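Local coordinates for armadillo repeat protein arm00016 (Synthetic construct, PDB 4D4E) that is a computationally designed armadillo repeat solenoid, intended for modular recognition of peptides and probably binding them in extended form, at residues A[138-143]-A[174-179]; A[180-185]-A[205-210]; A[192-197]-A[231-236]; A[225-230]-A[243-248]. All blocks are in the same frame, centred on the assembly; numbering follows the deposited sequence. Where two conformers were deposited one is given.

Contact 1: residues A[138-143]-A[174-179]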
loop_
_atom_site.group_PDB
_atom_site.type_symbol
_atom_site.label_atom_id
_atom_site.label_comp_id
_atom_site.label_asym_id
_atom_site.label_seq_id
_atom_site.Cartn_x
_atom_site.Cartn_y
_atom_site.Cartn_z
ATOM N N GLY A 138 2.574 -1.780 12.933
ATOM C CA GLY A 138 3.458 -0.609 12.833
ATOM C C GLY A 138 3.605 0.091 11.457
ATOM O O GLY A 138 4.584 0.802 11.228
ATOM N N ALA A 139 2.662 -0.100 10.524
ATOM C CA ALA A 139 2.861 0.408 9.133
ATOM C C ALA A 139 2.890 1.921 9.017
ATOM O O ALA A 139 3.483 2.405 8.104
ATOM C CB ALA A 139 1.809 -0.146 8.161
ATOM N N LEU A 140 2.270 2.659 9.951
ATOM C CA LEU A 140 1.992 4.081 9.719
ATOM C C LEU A 140 3.210 4.964 9.706
ATOM O O LEU A 140 3.382 5.744 8.779
ATOM C CB LEU A 140 0.970 4.636 10.755
ATOM C CG LEU A 140 -0.511 4.661 10.369
ATOM C CD1 LEU A 140 -0.945 3.533 9.438
ATOM C CD2 LEU A 140 -1.414 4.838 11.571
ATOM N N SER A 141 4.044 4.868 10.735
ATOM C CA SER A 141 5.241 5.694 10.747
ATOM C C SER A 141 6.207 5.518 9.526
ATOM O O SER A 141 6.705 6.522 8.992
ATOM C CB SER A 141 6.024 5.524 12.057
ATOM O OG SER A 141 5.469 6.429 13.005
ATOM N N PRO A 142 6.515 4.257 9.139
ATOM C CA PRO A 142 7.446 4.123 8.028
ATOM C C PRO A 142 6.809 4.592 6.723
ATOM O O PRO A 142 7.525 5.129 5.856
ATOM C CB PRO A 142 7.735 2.608 7.970
ATOM C CG PRO A 142 6.690 1.959 8.767
ATOM C CD PRO A 142 6.355 2.977 9.848
ATOM N N LEU A 143 5.488 4.383 6.586
ATOM C CA LEU A 143 4.759 4.863 5.401
ATOM C C LEU A 143 4.837 6.375 5.324
ATOM O O LEU A 143 5.094 6.922 4.242
ATOM C CB LEU A 143 3.295 4.389 5.377
ATOM C CG LEU A 143 2.988 2.922 5.070
ATOM C CD1 LEU A 143 1.477 2.629 5.135
ATOM C CD2 LEU A 143 3.479 2.586 3.653
ATOM N N GLN A 174 -7.512 9.120 13.175
ATOM C CA GLN A 174 -6.764 9.839 14.195
ATOM C C GLN A 174 -5.280 9.326 14.305
ATOM O O GLN A 174 -4.344 10.095 14.434
ATOM C CB GLN A 174 -7.448 9.734 15.565
ATOM C CG GLN A 174 -6.629 10.390 16.658
ATOM C CD GLN A 174 -6.296 11.865 16.385
ATOM O OE1 GLN A 174 -6.832 12.516 15.451
ATOM N NE2 GLN A 174 -5.411 12.412 17.213
ATOM N N LYS A 175 -5.110 8.021 14.254
ATOM C CA LYS A 175 -3.796 7.402 14.129
ATOM C C LYS A 175 -2.971 7.942 12.965
ATOM O O LYS A 175 -1.801 8.233 13.163
ATOM C CB LYS A 175 -3.949 5.883 14.035
ATOM C CG LYS A 175 -4.743 5.356 15.232
ATOM C CD LYS A 175 -3.819 5.048 16.421
ATOM C CE LYS A 175 -4.589 4.927 17.741
ATOM N NZ LYS A 175 -3.729 5.164 18.956
ATOM N N LEU A 176 -3.575 8.159 11.779
ATOM C CA LEU A 176 -2.824 8.737 10.637
ATOM C C LEU A 176 -2.244 10.089 10.981
ATOM O O LEU A 176 -1.089 10.370 10.733
ATOM C CB LEU A 176 -3.693 8.873 9.380
ATOM C CG LEU A 176 -3.762 7.829 8.287
ATOM C CD1 LEU A 176 -4.626 8.382 7.171
ATOM C CD2 LEU A 176 -2.359 7.458 7.750
ATOM N N ILE A 177 -3.102 10.914 11.544
ATOM C CA ILE A 177 -2.790 12.224 11.936
ATOM C C ILE A 177 -1.694 12.226 12.982
ATOM O O ILE A 177 -0.730 12.941 12.811
ATOM C CB ILE A 177 -4.061 12.942 12.442
ATOM C CG1 ILE A 177 -4.971 13.322 11.267
ATOM C CG2 ILE A 177 -3.697 14.235 13.171
ATOM C CD1 ILE A 177 -6.368 13.671 11.751
ATOM N N GLU A 178 -1.840 11.428 14.054
ATOM C CA GLU A 178 -0.800 11.283 15.087
ATOM C C GLU A 178 0.518 10.758 14.526
ATOM O O GLU A 178 1.550 11.125 15.053
ATOM C CB GLU A 178 -1.248 10.367 16.217
ATOM C CG GLU A 178 -2.350 10.978 17.051
ATOM C CD GLU A 178 -3.016 9.958 17.949
ATOM O OE1 GLU A 178 -2.581 8.774 17.969
ATOM O OE2 GLU A 178 -3.973 10.354 18.626
ATOM N N ALA A 179 0.479 9.955 13.457
ATOM C CA ALA A 179 1.700 9.519 12.776
ATOM C C ALA A 179 2.330 10.643 11.966
ATOM O O ALA A 179 3.299 10.423 11.292
ATOM C CB ALA A 179 1.395 8.345 11.881
HETATM O O HOH W 1 5.341 8.948 11.803
#

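Contact 2: residues A[180-185]-A[205-210]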
loop_
_atom_site.group_PDB
_atom_site.type_symbol
_atom_site.label_atom_id
_atom_site.label_comp_id
_atom_site.label_asym_id
_atom_site.label_seq_id
_atom_site.Cartn_x
_atom_site.Cartn_y
_atom_site.Cartn_z
ATOM N N GLY A 180 1.766 11.850 12.019
ATOM C CA GLY A 180 2.258 13.014 11.217
ATOM C C GLY A 180 2.001 12.978 9.692
ATOM O O GLY A 180 2.825 13.497 8.888
ATOM N N ALA A 181 0.858 12.419 9.277
ATOM C CA ALA A 181 0.592 12.254 7.833
ATOM C C ALA A 181 0.213 13.544 7.112
ATOM O O ALA A 181 0.428 13.633 5.898
ATOM C CB ALA A 181 -0.479 11.204 7.572
ATOM N N LEU A 182 -0.364 14.511 7.833
ATOM C CA LEU A 182 -0.981 15.670 7.198
ATOM C C LEU A 182 -0.030 16.613 6.428
ATOM O O LEU A 182 -0.309 16.924 5.285
ATOM C CB LEU A 182 -1.916 16.455 8.134
ATOM C CG LEU A 182 -3.138 15.692 8.679
ATOM C CD1 LEU A 182 -4.177 16.660 9.263
ATOM C CD2 LEU A 182 -3.781 14.810 7.612
ATOM N N SER A 183 1.058 17.075 7.005
ATOM C CA SER A 183 1.933 18.015 6.286
ATOM C C SER A 183 2.642 17.352 5.076
ATOM O O SER A 183 2.771 17.980 4.000
ATOM C CB SER A 183 2.918 18.689 7.244
ATOM O OG SER A 183 4.224 18.161 7.129
ATOM N N PRO A 184 3.099 16.082 5.237
ATOM C CA PRO A 184 3.582 15.423 4.037
ATOM C C PRO A 184 2.520 15.249 2.942
ATOM O O PRO A 184 2.843 15.302 1.762
ATOM C CB PRO A 184 4.089 14.071 4.558
ATOM C CG PRO A 184 4.504 14.347 5.970
ATOM C CD PRO A 184 3.569 15.397 6.475
ATOM N N LEU A 185 1.261 15.057 3.325
ATOM C CA LEU A 185 0.188 14.885 2.339
ATOM C C LEU A 185 -0.094 16.213 1.615
ATOM O O LEU A 185 -0.402 16.205 0.403
ATOM C CB LEU A 185 -1.078 14.374 3.016
ATOM C CG LEU A 185 -1.675 12.978 2.828
ATOM C CD1 LEU A 185 -0.868 11.864 2.111
ATOM C CD2 LEU A 185 -2.441 12.472 4.079
ATOM N N ALA A 205 -9.357 14.425 1.036
ATOM C CA ALA A 205 -10.829 14.340 0.995
ATOM C C ALA A 205 -11.451 13.323 2.022
ATOM O O ALA A 205 -12.491 13.588 2.626
ATOM C CB ALA A 205 -11.285 14.024 -0.416
ATOM N N ASN A 206 -10.807 12.174 2.210
ATOM C CA ASN A 206 -11.249 11.194 3.245
ATOM C C ASN A 206 -11.210 11.720 4.683
ATOM O O ASN A 206 -12.135 11.490 5.458
ATOM C CB ASN A 206 -10.453 9.876 3.169
ATOM C CG ASN A 206 -10.734 9.097 1.921
ATOM O OD1 ASN A 206 -11.886 8.976 1.526
ATOM N ND2 ASN A 206 -9.677 8.512 1.295
ATOM N N ILE A 207 -10.112 12.392 5.021
ATOM C CA ILE A 207 -9.863 12.979 6.334
ATOM C C ILE A 207 -10.826 14.140 6.609
ATOM O O ILE A 207 -11.327 14.329 7.763
ATOM C CB ILE A 207 -8.349 13.391 6.448
ATOM C CG1 ILE A 207 -7.464 12.137 6.276
ATOM C CG2 ILE A 207 -8.058 14.048 7.795
ATOM C CD1 ILE A 207 -5.974 12.376 6.056
ATOM N N ALA A 208 -11.079 14.923 5.551
ATOM C CA ALA A 208 -11.994 16.056 5.635
ATOM C C ALA A 208 -13.452 15.656 5.957
ATOM O O ALA A 208 -14.142 16.387 6.644
ATOM C CB ALA A 208 -11.939 16.886 4.355
ATOM N N ALA A 209 -13.899 14.506 5.451
ATOM C CA ALA A 209 -15.179 13.873 5.834
ATOM C C ALA A 209 -15.378 13.565 7.368
ATOM O O ALA A 209 -16.519 13.453 7.856
ATOM C CB ALA A 209 -15.369 12.596 5.010
ATOM N N GLY A 210 -14.273 13.412 8.104
ATOM C CA GLY A 210 -14.297 13.140 9.553
ATOM C C GLY A 210 -14.674 14.386 10.323
ATOM O O GLY A 210 -15.303 15.293 9.763
#

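Contact 3: residues A[192-197]-A[231-236]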
loop_
_atom_site.group_PDB
_atom_site.type_symbol
_atom_site.label_atom_id
_atom_site.label_comp_id
_atom_site.label_asym_id
_atom_site.label_seq_id
_atom_site.Cartn_x
_atom_site.Cartn_y
_atom_site.Cartn_z
ATOM N N ALA A 192 5.333 16.866 -8.626
ATOM C CA ALA A 192 5.480 16.757 -10.069
ATOM C C ALA A 192 4.550 15.692 -10.683
ATOM O O ALA A 192 4.029 15.875 -11.766
ATOM C CB ALA A 192 6.920 16.462 -10.411
ATOM N N SER A 193 4.292 14.603 -9.978
ATOM C CA SER A 193 3.462 13.561 -10.531
ATOM C C SER A 193 1.930 13.755 -10.338
ATOM O O SER A 193 1.454 13.903 -9.198
ATOM C CB SER A 193 3.941 12.227 -9.925
ATOM O OG SER A 193 3.096 11.176 -10.301
ATOM N N GLU A 194 1.148 13.651 -11.438
ATOM C CA GLU A 194 -0.327 13.701 -11.385
ATOM C C GLU A 194 -0.942 12.520 -10.589
ATOM O O GLU A 194 -2.046 12.623 -10.012
ATOM C CB GLU A 194 -0.959 13.681 -12.791
ATOM C CG GLU A 194 -0.815 14.974 -13.582
ATOM C CD GLU A 194 -1.556 14.980 -14.925
ATOM O OE1 GLU A 194 -2.518 14.180 -15.091
ATOM O OE2 GLU A 194 -1.186 15.793 -15.825
ATOM N N GLU A 195 -0.299 11.369 -10.672
ATOM C CA GLU A 195 -0.751 10.182 -9.968
ATOM C C GLU A 195 -0.613 10.422 -8.490
ATOM O O GLU A 195 -1.522 10.119 -7.740
ATOM C CB GLU A 195 0.052 8.955 -10.406
ATOM C CG GLU A 195 -0.469 8.317 -11.664
ATOM C CD GLU A 195 -1.988 8.387 -11.767
ATOM O OE1 GLU A 195 -2.647 8.074 -10.749
ATOM O OE2 GLU A 195 -2.518 8.749 -12.866
ATOM N N VAL A 196 0.530 11.004 -8.101
ATOM C CA VAL A 196 0.796 11.350 -6.731
ATOM C C VAL A 196 -0.211 12.385 -6.212
ATOM O O VAL A 196 -0.826 12.159 -5.188
ATOM C CB VAL A 196 2.249 11.768 -6.488
ATOM C CG1 VAL A 196 2.422 12.379 -5.076
ATOM C CG2 VAL A 196 3.164 10.571 -6.678
ATOM N N ILE A 197 -0.355 13.518 -6.905
ATOM C CA ILE A 197 -1.388 14.488 -6.570
ATOM C C ILE A 197 -2.779 13.887 -6.363
ATOM O O ILE A 197 -3.404 14.195 -5.374
ATOM C CB ILE A 197 -1.503 15.625 -7.648
ATOM C CG1 ILE A 197 -0.208 16.480 -7.668
ATOM C CG2 ILE A 197 -2.821 16.400 -7.488
ATOM C CD1 ILE A 197 -0.060 17.101 -9.003
ATOM N N GLN A 231 -6.906 23.838 -8.479
ATOM C CA GLN A 231 -7.997 24.223 -9.363
ATOM C C GLN A 231 -7.510 24.756 -10.686
ATOM O O GLN A 231 -8.302 24.859 -11.621
ATOM C CB GLN A 231 -9.000 25.198 -8.700
ATOM C CG GLN A 231 -9.986 24.357 -7.914
ATOM C CD GLN A 231 -10.861 25.192 -7.033
ATOM O OE1 GLN A 231 -10.460 26.273 -6.580
ATOM N NE2 GLN A 231 -12.052 24.697 -6.764
ATOM N N SER A 232 -6.213 25.076 -10.801
ATOM C CA SER A 232 -5.679 25.451 -12.126
ATOM C C SER A 232 -4.547 24.518 -12.664
ATOM O O SER A 232 -3.802 24.844 -13.592
ATOM C CB SER A 232 -5.344 26.954 -12.174
ATOM O OG SER A 232 -4.327 27.190 -11.279
ATOM N N HIS A 233 -4.474 23.323 -12.091
ATOM C CA HIS A 233 -3.551 22.337 -12.560
ATOM C C HIS A 233 -3.927 21.989 -13.993
ATOM O O HIS A 233 -5.120 21.992 -14.322
ATOM C CB HIS A 233 -3.720 21.091 -11.695
ATOM C CG HIS A 233 -2.681 20.047 -11.962
ATOM N ND1 HIS A 233 -2.767 19.192 -13.025
ATOM C CD2 HIS A 233 -1.530 19.739 -11.316
ATOM C CE1 HIS A 233 -1.708 18.397 -13.038
ATOM N NE2 HIS A 233 -0.931 18.723 -12.024
ATOM N N ALA A 234 -2.943 21.631 -14.835
ATOM C CA ALA A 234 -3.209 21.295 -16.260
ATOM C C ALA A 234 -4.273 20.234 -16.509
ATOM O O ALA A 234 -5.054 20.341 -17.491
ATOM C CB ALA A 234 -1.917 20.908 -17.000
ATOM N N ASN A 235 -4.337 19.238 -15.622
ATOM C CA ASN A 235 -5.255 18.128 -15.795
ATOM C C ASN A 235 -6.631 18.434 -15.181
ATOM O O ASN A 235 -6.747 18.822 -13.998
ATOM C CB ASN A 235 -4.635 16.846 -15.186
ATOM C CG ASN A 235 -5.526 15.621 -15.348
ATOM O OD1 ASN A 235 -6.542 15.487 -14.675
ATOM N ND2 ASN A 235 -5.174 14.745 -16.282
ATOM N N GLU A 236 -7.694 18.226 -15.950
ATOM C CA GLU A 236 -9.013 18.618 -15.407
ATOM C C GLU A 236 -9.544 17.636 -14.344
ATOM O O GLU A 236 -10.265 17.999 -13.477
ATOM C CB GLU A 236 -10.041 18.960 -16.500
ATOM C CG GLU A 236 -10.992 17.871 -16.970
ATOM C CD GLU A 236 -12.167 18.487 -17.711
ATOM O OE1 GLU A 236 -12.790 19.436 -17.164
ATOM O OE2 GLU A 236 -12.437 18.064 -18.855
HETATM O O HOH W 2 1.218 17.324 -12.252
#

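Contact 4: residues A[225-230]-A[243-248]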
loop_
_atom_site.group_PDB
_atom_site.type_symbol
_atom_site.label_atom_id
_atom_site.label_comp_id
_atom_site.label_asym_id
_atom_site.label_seq_id
_atom_site.Cartn_x
_atom_site.Cartn_y
_atom_site.Cartn_z
ATOM N N PRO A 225 -4.969 26.262 0.649
ATOM C CA PRO A 225 -4.372 26.939 -0.492
ATOM C C PRO A 225 -3.802 25.975 -1.497
ATOM O O PRO A 225 -3.710 26.323 -2.679
ATOM C CB PRO A 225 -3.183 27.707 0.127
ATOM C CG PRO A 225 -3.550 27.876 1.555
ATOM C CD PRO A 225 -4.275 26.620 1.917
ATOM N N ALA A 226 -3.414 24.778 -1.020
ATOM C CA ALA A 226 -2.763 23.783 -1.837
ATOM C C ALA A 226 -3.816 23.129 -2.687
ATOM O O ALA A 226 -3.577 22.863 -3.866
ATOM C CB ALA A 226 -2.009 22.803 -0.959
ATOM N N LEU A 227 -5.030 23.002 -2.137
ATOM C CA LEU A 227 -6.151 22.495 -2.917
ATOM C C LEU A 227 -6.641 23.526 -3.925
ATOM O O LEU A 227 -6.940 23.162 -5.055
ATOM C CB LEU A 227 -7.297 22.020 -2.052
ATOM C CG LEU A 227 -7.100 20.665 -1.318
ATOM C CD1 LEU A 227 -8.189 20.515 -0.268
ATOM C CD2 LEU A 227 -7.062 19.451 -2.244
ATOM N N GLU A 228 -6.751 24.783 -3.505
ATOM C CA GLU A 228 -7.104 25.867 -4.408
ATOM C C GLU A 228 -6.138 26.035 -5.597
ATOM O O GLU A 228 -6.584 26.193 -6.726
ATOM C CB GLU A 228 -7.240 27.152 -3.651
ATOM C CG GLU A 228 -8.563 27.247 -2.942
ATOM C CD GLU A 228 -8.872 28.664 -2.535
ATOM O OE1 GLU A 228 -8.024 29.595 -2.797
ATOM O OE2 GLU A 228 -9.967 28.830 -1.964
ATOM N N LYS A 229 -4.829 25.963 -5.352
ATOM C CA LYS A 229 -3.820 25.922 -6.464
ATOM C C LYS A 229 -4.126 24.873 -7.566
ATOM O O LYS A 229 -4.004 25.175 -8.748
ATOM C CB LYS A 229 -2.428 25.738 -5.904
ATOM C CG LYS A 229 -1.290 25.739 -6.927
ATOM C CD LYS A 229 -0.042 26.385 -6.305
ATOM C CE LYS A 229 1.070 26.675 -7.309
ATOM N NZ LYS A 229 1.844 25.426 -7.493
ATOM N N LEU A 230 -4.570 23.671 -7.166
ATOM C CA LEU A 230 -4.897 22.568 -8.077
ATOM C C LEU A 230 -6.113 22.852 -8.897
ATOM O O LEU A 230 -6.368 22.162 -9.895
ATOM C CB LEU A 230 -5.118 21.273 -7.296
ATOM C CG LEU A 230 -3.865 20.718 -6.642
ATOM C CD1 LEU A 230 -4.222 19.572 -5.708
ATOM C CD2 LEU A 230 -2.905 20.234 -7.708
ATOM N N GLN A 243 -11.509 20.120 -6.192
ATOM C CA GLN A 243 -12.675 20.868 -5.838
ATOM C C GLN A 243 -13.620 20.033 -4.965
ATOM O O GLN A 243 -14.159 20.528 -3.983
ATOM C CB GLN A 243 -13.386 21.366 -7.075
ATOM C CG GLN A 243 -14.117 22.622 -6.688
ATOM C CD GLN A 243 -15.365 22.781 -7.477
ATOM O OE1 GLN A 243 -15.319 23.125 -8.653
ATOM N NE2 GLN A 243 -16.501 22.532 -6.840
ATOM N N ALA A 244 -13.791 18.768 -5.327
ATOM C CA ALA A 244 -14.576 17.846 -4.508
ATOM C C ALA A 244 -13.959 17.700 -3.098
ATOM O O ALA A 244 -14.687 17.494 -2.151
ATOM C CB ALA A 244 -14.702 16.474 -5.182
ATOM N N ALA A 245 -12.630 17.803 -2.968
ATOM C CA ALA A 245 -11.982 17.825 -1.634
ATOM C C ALA A 245 -12.275 19.086 -0.847
ATOM O O ALA A 245 -12.431 19.043 0.397
ATOM C CB ALA A 245 -10.461 17.632 -1.747
ATOM N N LEU A 246 -12.283 20.224 -1.547
ATOM C CA LEU A 246 -12.595 21.495 -0.919
ATOM C C LEU A 246 -14.073 21.442 -0.448
ATOM O O LEU A 246 -14.447 21.971 0.611
ATOM C CB LEU A 246 -12.338 22.632 -1.920
ATOM C CG LEU A 246 -10.889 23.143 -2.043
ATOM C CD1 LEU A 246 -10.722 24.086 -3.241
ATOM C CD2 LEU A 246 -10.331 23.766 -0.733
ATOM N N GLU A 247 -14.903 20.755 -1.223
ATOM C CA GLU A 247 -16.309 20.643 -0.852
ATOM C C GLU A 247 -16.599 19.698 0.314
ATOM O O GLU A 247 -17.571 19.903 1.018
ATOM C CB GLU A 247 -17.172 20.301 -2.050
ATOM C CG GLU A 247 -17.555 21.553 -2.826
ATOM C CD GLU A 247 -18.045 21.228 -4.218
ATOM O OE1 GLU A 247 -18.164 20.019 -4.540
ATOM O OE2 GLU A 247 -18.303 22.177 -4.985
ATOM N N ALA A 248 -15.761 18.679 0.505
ATOM C CA ALA A 248 -15.778 17.866 1.739
ATOM C C ALA A 248 -15.573 18.682 3.017
ATOM O O ALA A 248 -16.115 18.333 4.052
ATOM C CB ALA A 248 -14.769 16.745 1.668
#

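Contact 1: residues A[138-143]-A[174-179]
In the stacked helices of the armadillo solenoid, Leu140 of helix 140-146 leans on Lys175 and Leu176 in the last turns of helix 170-178 and on Ala179 just after it. Leu140 does most of the touching. Its CD2 methyl lies 3.7 Å from Lys175 CB; the leucine meets the root of the lysine, nearly perpendicular to it, and the ammonium end leads away. Torsions well off the staggered values (chi1 -95°, chi2 32°) place that methyl against the helix. Nearer the leucine backbone, Leu140 CB packs 3.9 Å from Ala179 CB; an alanine suits this spot because its single methyl lets the two backbones come close. Leu176 adds a looser touch, its CD2 4.3 Å from Leu140 CG, and both leucines also touch helix 152-166, Leu140 at Ile165 and Leu176 at Ala166. On the solvent side a water joins the segments, 2.8 Å from Ser141 OG and donating to Ala179 O at 2.6 Å, which gives the Ala179 carbonyl, just beyond helix 170-178, a donor. Gly138, with positive phi, closes the preceding helix in a Schellman motif, and such a sharp glycine turn into the next helix, followed by leucine packing against the next layer, is typical of armadillo stacking.

Contact 2: residues A[180-185]-A[205-210]
Leu182 and Ile207 reach for each other from facing helices and run alongside one another, pointing opposite ways, so that one methyl of each meets the other. Leu182 CD2 lies 3.6 Å from Ile207 CD1, the closest approach of the pair. Leu185, one turn further along helix 182-187, comes to the same methyl at a slant, its CD2 4.0 Å from Ile207 CD1. The end of the isoleucine is therefore received by two leucine methyls spaced along one face of a helix. Ile207 can reach them because its CG1 stands anti to the carbonyl carbon (chi1 -60°) and the chain beyond is extended (chi2 167°), carrying CD1 well forward of the helix. That reach matters, since the CA atoms of Leu182 and Ile207 are 9.3 Å apart and long aliphatic chains must bridge the distance. In the armadillo fold this is the inner packing between helices of different length: short helix 182-187 lies against long helix 194-208, and helix 212-221 adds Leu218, which touches both Leu182 and Ile207. From helix 152-166, Ala166 meets Ile207, while Val159 and Ile162 meet Leu185. Branched aliphatic residues fit such a buried place, where the contact itself is purely aliphatic and they fill space without a polar atom to satisfy. Ahead of the leucines, Gly180 takes the positive phi of a Schellman motif and turns the chain out of helix 170-178 toward Ala181 and helix 182-187.

Contact 3: residues A[192-197]-A[231-236]
His233 NE2 lies 2.6 Å from a water in the plane of the imidazole, and the same water donates to Ala192 O at 3.2 Å, tying the two loops together. At the other ring nitrogen, His233 ND1 accepts from Asn235 N at 3.0 Å, nearly straight at 171°, so bonds at both nitrogens fix the ring's rotation. Glu194 CG comes obliquely to the ring, 3.6 Å from His233 CE1, and Ile197 CD1 approaches to 3.5 Å from His233 NE2. Both loops lead into helices of the solenoid through an N-cap: Ser193 OG weakly accepts from Val196 N, whereas Asn235 OD1 takes Val238 N. Serine and asparagine suit the position because a short side chain can fold back on the first turn. The Asn235 amide is thus engaged through its oxygen; Asn235 ND2 sits 3.0 Å from Glu194 OE1, but the angle is too poor for a hydrogen bond, with carboxylate and amide planes 64° apart. With an alanine in place of Glu194, CG and the carboxylate go, and the His233 ring would probably be less firmly packed at CE1, with a gap beside Asn235 CB. Ile197 extends the apolar side inward, where it also packs on Val238 and Leu230.

Contact 4: residues A[225-230]-A[243-248]
Leu227 and Leu246 each set CG anti to the carbonyl carbon (chi1 -74° and -83°), which helps bring the two side chains together between their helices. There they pass flank to flank, pointing opposite ways, and Leu246 CD2 comes to rest 3.7 Å from Leu227 CB. The other methyl, Leu246 CD1, meets Glu228 CG at 3.8 Å, the two side chains lying nearly perpendicular, and the glutamate thus lends its aliphatic stem to the packing. Leu227 CD2 in turn lies 3.9 Å from Ala245 CB, where a small residue lets the leucine come near the backbone of helix 236-248. Ala245 also touches Ala205 of helix 194-208. The segments 225-229 and 243-248, of helices 223-229 and 236-248, run roughly antiparallel (148°), their axes 9.4 Å apart at closest approach, in the closing pair of the armadillo stack. Exchanging Leu246 for a serine would probably open a gap over Leu227 CB and leave the stem of Glu228 without its apolar neighbour. Dispersion forces and the burial of methyls carry this contact, so its strength should depend on close fit rather than on charge, with the glutamate stem marking where the apolar seam gives way to the exposed surface.

Overall arrangement
Contact 2 is fully buried and purely aliphatic, whereas contacts 1, 3 and 4 mix apolar packing with partly exposed margins. Contacts 1 and 2 follow each other along the solenoid and touch through packing of Ile177 on Leu182. Contacts 2 and 3 share helix 194-208, near its two ends, without touching; the nearest atoms of the two contacts are about 7 Å apart. Contact 4 touches both of them, meeting contact 2 where Ala208 packs on Ala248. Chemistry follows place: at the loops of contact 3, caps, a histidine and a water appear, contact 1 uses one water bridge, and contact 4 relies on leucines near the C-terminal end.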